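Local structure of uncharacterized protein (Nostoc punctiforme, 2R3S) at residues Y17-A22 with C60-I65. The protein is uncharacterized but is probably a dimeric O-methyltransferase that transfers a methyl group to a hydroxyl of a substrate not yet identified. Numbering follows the deposited sequence.
Sequences YQRSAA and CDYLVI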
ATOM      1  N   TYR A  17       2.251  -1.028   0.510  1.00 28.24           N
ATOM      2  CA  TYR A  17       2.375  -1.448  -0.882  1.00 27.94           C
ATOM      3  C   TYR A  17       2.403  -2.996  -1.016  1.00 30.03           C
ATOM      4  O   TYR A  17       2.002  -3.525  -2.023  1.00 30.13           O
ATOM      5  CB  TYR A  17       3.596  -0.800  -1.597  1.00 28.94           C
ATOM      6  CG  TYR A  17       4.890  -1.378  -1.139  1.00 31.07           C
ATOM      7  CD1 TYR A  17       5.510  -0.912   0.023  1.00 27.10           C
ATOM      8  CD2 TYR A  17       5.467  -2.441  -1.813  1.00 34.61           C
ATOM      9  CE1 TYR A  17       6.662  -1.495   0.490  1.00 31.63           C
ATOM     10  CE2 TYR A  17       6.642  -3.035  -1.354  1.00 30.92           C
ATOM     11  CZ  TYR A  17       7.232  -2.567  -0.209  1.00 31.06           C
ATOM     12  OH  TYR A  17       8.393  -3.148   0.242  1.00 34.55           O
ATOM     13  N   GLN A  18       2.826  -3.715   0.024  1.00 31.03           N
ATOM     14  CA  GLN A  18       2.920  -5.179  -0.005  1.00 30.07           C
ATOM     15  C   GLN A  18       1.541  -5.854  -0.054  1.00 31.73           C
ATOM     16  O   GLN A  18       1.374  -6.932  -0.623  1.00 33.13           O
ATOM     17  CB  GLN A  18       3.748  -5.664   1.207  1.00 30.73           C
ATOM     18  CG  GLN A  18       5.220  -5.190   1.133  1.00 27.99           C
ATOM     19  CD  GLN A  18       6.064  -5.471   2.381  1.00 31.43           C
ATOM     20  OE1 GLN A  18       5.585  -6.034   3.368  1.00 33.15           O
ATOM     21  NE2 GLN A  18       7.338  -5.080   2.329  1.00 24.10           N
ATOM     22  N   ARG A  19       0.558  -5.211   0.559  1.00 32.21           N
ATOM     23  CA  ARG A  19      -0.782  -5.705   0.578  1.00 31.46           C
ATOM     24  C   ARG A  19      -1.328  -5.679  -0.826  1.00 30.19           C
ATOM     25  O   ARG A  19      -1.967  -6.632  -1.248  1.00 27.87           O
ATOM     26  CB  ARG A  19      -1.660  -4.816   1.445  1.00 35.40           C
ATOM     27  CG  ARG A  19      -1.285  -4.740   2.899  1.00 39.04           C
ATOM     28  CD  ARG A  19      -2.303  -3.848   3.600  1.00 42.90           C
ATOM     29  NE  ARG A  19      -2.662  -4.393   4.890  1.00 56.10           N
ATOM     30  CZ  ARG A  19      -2.197  -3.950   6.046  1.00 65.37           C
ATOM     31  NH1 ARG A  19      -1.352  -2.921   6.079  1.00 73.06           N
ATOM     32  NH2 ARG A  19      -2.590  -4.547   7.173  1.00 63.61           N
ATOM     33  N   SER A  20      -1.087  -4.565  -1.521  1.00 30.96           N
ATOM     34  CA  SER A  20      -1.501  -4.383  -2.910  1.00 32.25           C
ATOM     35  C   SER A  20      -0.908  -5.471  -3.812  1.00 30.56           C
ATOM     36  O   SER A  20      -1.612  -6.063  -4.628  1.00 32.15           O
ATOM     37  CB  SER A  20      -1.100  -2.994  -3.466  1.00 31.27           C
ATOM     38  OG  SER A  20      -1.669  -1.915  -2.734  1.00 35.94           O
ATOM     39  N   ALA A  21       0.390  -5.710  -3.675  1.00 28.50           N
ATOM     40  CA  ALA A  21       1.069  -6.726  -4.446  1.00 26.91           C
ATOM     41  C   ALA A  21       0.507  -8.123  -4.114  1.00 28.04           C
ATOM     42  O   ALA A  21       0.351  -8.943  -5.008  1.00 30.48           O
ATOM     43  CB  ALA A  21       2.593  -6.668  -4.209  1.00 24.81           C
ATOM     44  N   ALA A  22       0.216  -8.383  -2.836  1.00 26.80           N
ATOM     45  CA  ALA A  22      -0.322  -9.668  -2.425  1.00 27.08           C
ATOM     46  C   ALA A  22      -1.710  -9.919  -3.032  1.00 27.77           C
ATOM     47  O   ALA A  22      -1.958 -11.017  -3.554  1.00 24.72           O
ATOM     48  CB  ALA A  22      -0.369  -9.783  -0.905  1.00 26.66           C
ATOM     49  N   CYS A  60      -0.773 -17.277   0.977  1.00 26.54           N
ATOM     50  CA  CYS A  60      -2.034 -17.545   1.683  1.00 27.41           C
ATOM     51  C   CYS A  60      -1.955 -17.218   3.169  1.00 26.82           C
ATOM     52  O   CYS A  60      -2.900 -16.685   3.711  1.00 26.55           O
ATOM     53  CB  CYS A  60      -2.470 -18.993   1.487  1.00 27.31           C
ATOM     54  SG  CYS A  60      -3.032 -19.346  -0.225  1.00 30.48           S
ATOM     55  N   ASP A  61      -0.835 -17.520   3.827  1.00 26.84           N
ATOM     56  CA  ASP A  61      -0.653 -17.098   5.233  1.00 29.10           C
ATOM     57  C   ASP A  61      -0.776 -15.578   5.350  1.00 27.73           C
ATOM     58  O   ASP A  61      -1.438 -15.076   6.247  1.00 30.17           O
ATOM     59  CB  ASP A  61       0.697 -17.526   5.787  1.00 28.14           C
ATOM     60  CG  ASP A  61       0.783 -19.001   6.054  1.00 30.98           C
ATOM     61  OD1 ASP A  61      -0.260 -19.649   6.251  1.00 27.82           O
ATOM     62  OD2 ASP A  61       1.925 -19.511   6.090  1.00 29.96           O
ATOM     63  N   TYR A  62      -0.180 -14.856   4.410  1.00 27.33           N
ATOM     64  CA  TYR A  62      -0.279 -13.400   4.376  1.00 27.11           C
ATOM     65  C   TYR A  62      -1.713 -12.948   4.134  1.00 27.14           C
ATOM     66  O   TYR A  62      -2.200 -12.045   4.799  1.00 28.30           O
ATOM     67  CB  TYR A  62       0.660 -12.842   3.297  1.00 29.78           C
ATOM     68  CG  TYR A  62       0.824 -11.338   3.294  1.00 26.49           C
ATOM     69  CD1 TYR A  62      -0.026 -10.530   2.558  1.00 28.00           C
ATOM     70  CD2 TYR A  62       1.824 -10.728   4.033  1.00 31.61           C
ATOM     71  CE1 TYR A  62       0.129  -9.150   2.552  1.00 28.31           C
ATOM     72  CE2 TYR A  62       1.984  -9.354   4.037  1.00 33.13           C
ATOM     73  CZ  TYR A  62       1.131  -8.575   3.304  1.00 32.43           C
ATOM     74  OH  TYR A  62       1.305  -7.226   3.286  1.00 30.07           O
ATOM     75  N   LEU A  63      -2.404 -13.594   3.198  1.00 28.32           N
ATOM     76  CA  LEU A  63      -3.822 -13.294   2.969  1.00 28.93           C
ATOM     77  C   LEU A  63      -4.712 -13.571   4.203  1.00 26.82           C
ATOM     78  O   LEU A  63      -5.709 -12.931   4.377  1.00 28.21           O
ATOM     79  CB  LEU A  63      -4.336 -14.044   1.727  1.00 27.88           C
ATOM     80  CG  LEU A  63      -3.721 -13.579   0.389  1.00 28.55           C
ATOM     81  CD1 LEU A  63      -4.188 -14.526  -0.723  1.00 23.47           C
ATOM     82  CD2 LEU A  63      -3.982 -12.078  -0.010  1.00 24.42           C
ATOM     83  N   VAL A  64      -4.339 -14.542   5.027  1.00 27.97           N
ATOM     84  CA  VAL A  64      -4.967 -14.777   6.311  1.00 26.67           C
ATOM     85  C   VAL A  64      -4.640 -13.596   7.250  1.00 28.82           C
ATOM     86  O   VAL A  64      -5.554 -12.965   7.808  1.00 28.33           O
ATOM     87  CB  VAL A  64      -4.523 -16.091   6.939  1.00 23.20           C
ATOM     88  CG1 VAL A  64      -5.033 -16.199   8.410  1.00 22.91           C
ATOM     89  CG2 VAL A  64      -5.002 -17.291   6.080  1.00 24.07           C
ATOM     90  N   ILE A  65      -3.356 -13.277   7.371  1.00 28.65           N
ATOM     91  CA  ILE A  65      -2.919 -12.154   8.220  1.00 30.55           C
ATOM     92  C   ILE A  65      -3.695 -10.857   7.883  1.00 30.44           C
ATOM     93  O   ILE A  65      -4.226 -10.230   8.773  1.00 31.35           O
ATOM     94  CB  ILE A  65      -1.402 -11.891   8.141  1.00 30.60           C
ATOM     95  CG1 ILE A  65      -0.611 -13.109   8.643  1.00 23.53           C
ATOM     96  CG2 ILE A  65      -1.026 -10.637   8.962  1.00 26.18           C
ATOM     97  CD1 ILE A  65       0.858 -13.013   8.299  1.00 29.77           C
TER
HETATM   98  O   HOH W   1       3.082  -5.984   4.679  1.00 39.04           O
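The ring of Y62 reaches across to helix 17-28: CA of R19 lies at the edge near the ring plane, a water sits at the edge in that plane, and CB of A22 approaches obliquely, 3.5 Å from CE1 of Y62. The second flat group, the ring of Y17, carries CG of Q18 on one face, offset toward the rim. The CB of Y62 points toward helix 17-28, and CG stands anti to the backbone N (chi1 -171°), with the ring beyond it extending to that helix; its OH arrives beside CB of Q18 and CG of R19, each 3.6 Å away. The side chains of R19 and Y62 cross at about a right angle. Polar contact between the helices passes through the water, 2.6 Å from OH of Y62 and donating to OE1 of Q18 at 2.8 Å. The other end of that amide is also held, because NE2 of Q18 gives a bond to OH of Y17 (3.0 Å) lying close to the amide plane. A phenylalanine in place of Y62 would probably keep the packing on A22 but leave the water without its hydroxyl partner and Q18 without this link between the helices. CD2 of L63 adds a looser apolar touch, 4.4 Å from CB of A22. The axes of the two short segments approach to 10.9 Å, their directions 123° apart, a packing of two helices within the O-methyltransferase dimerisation domain, a family of the helix-turn-helix clan. Beyond it, L63 and V64 of helix 53-65 pack on M69 of strand 69-72, while on helix 17-28 S20 hydrogen-bonds to Y17 of the second subunit.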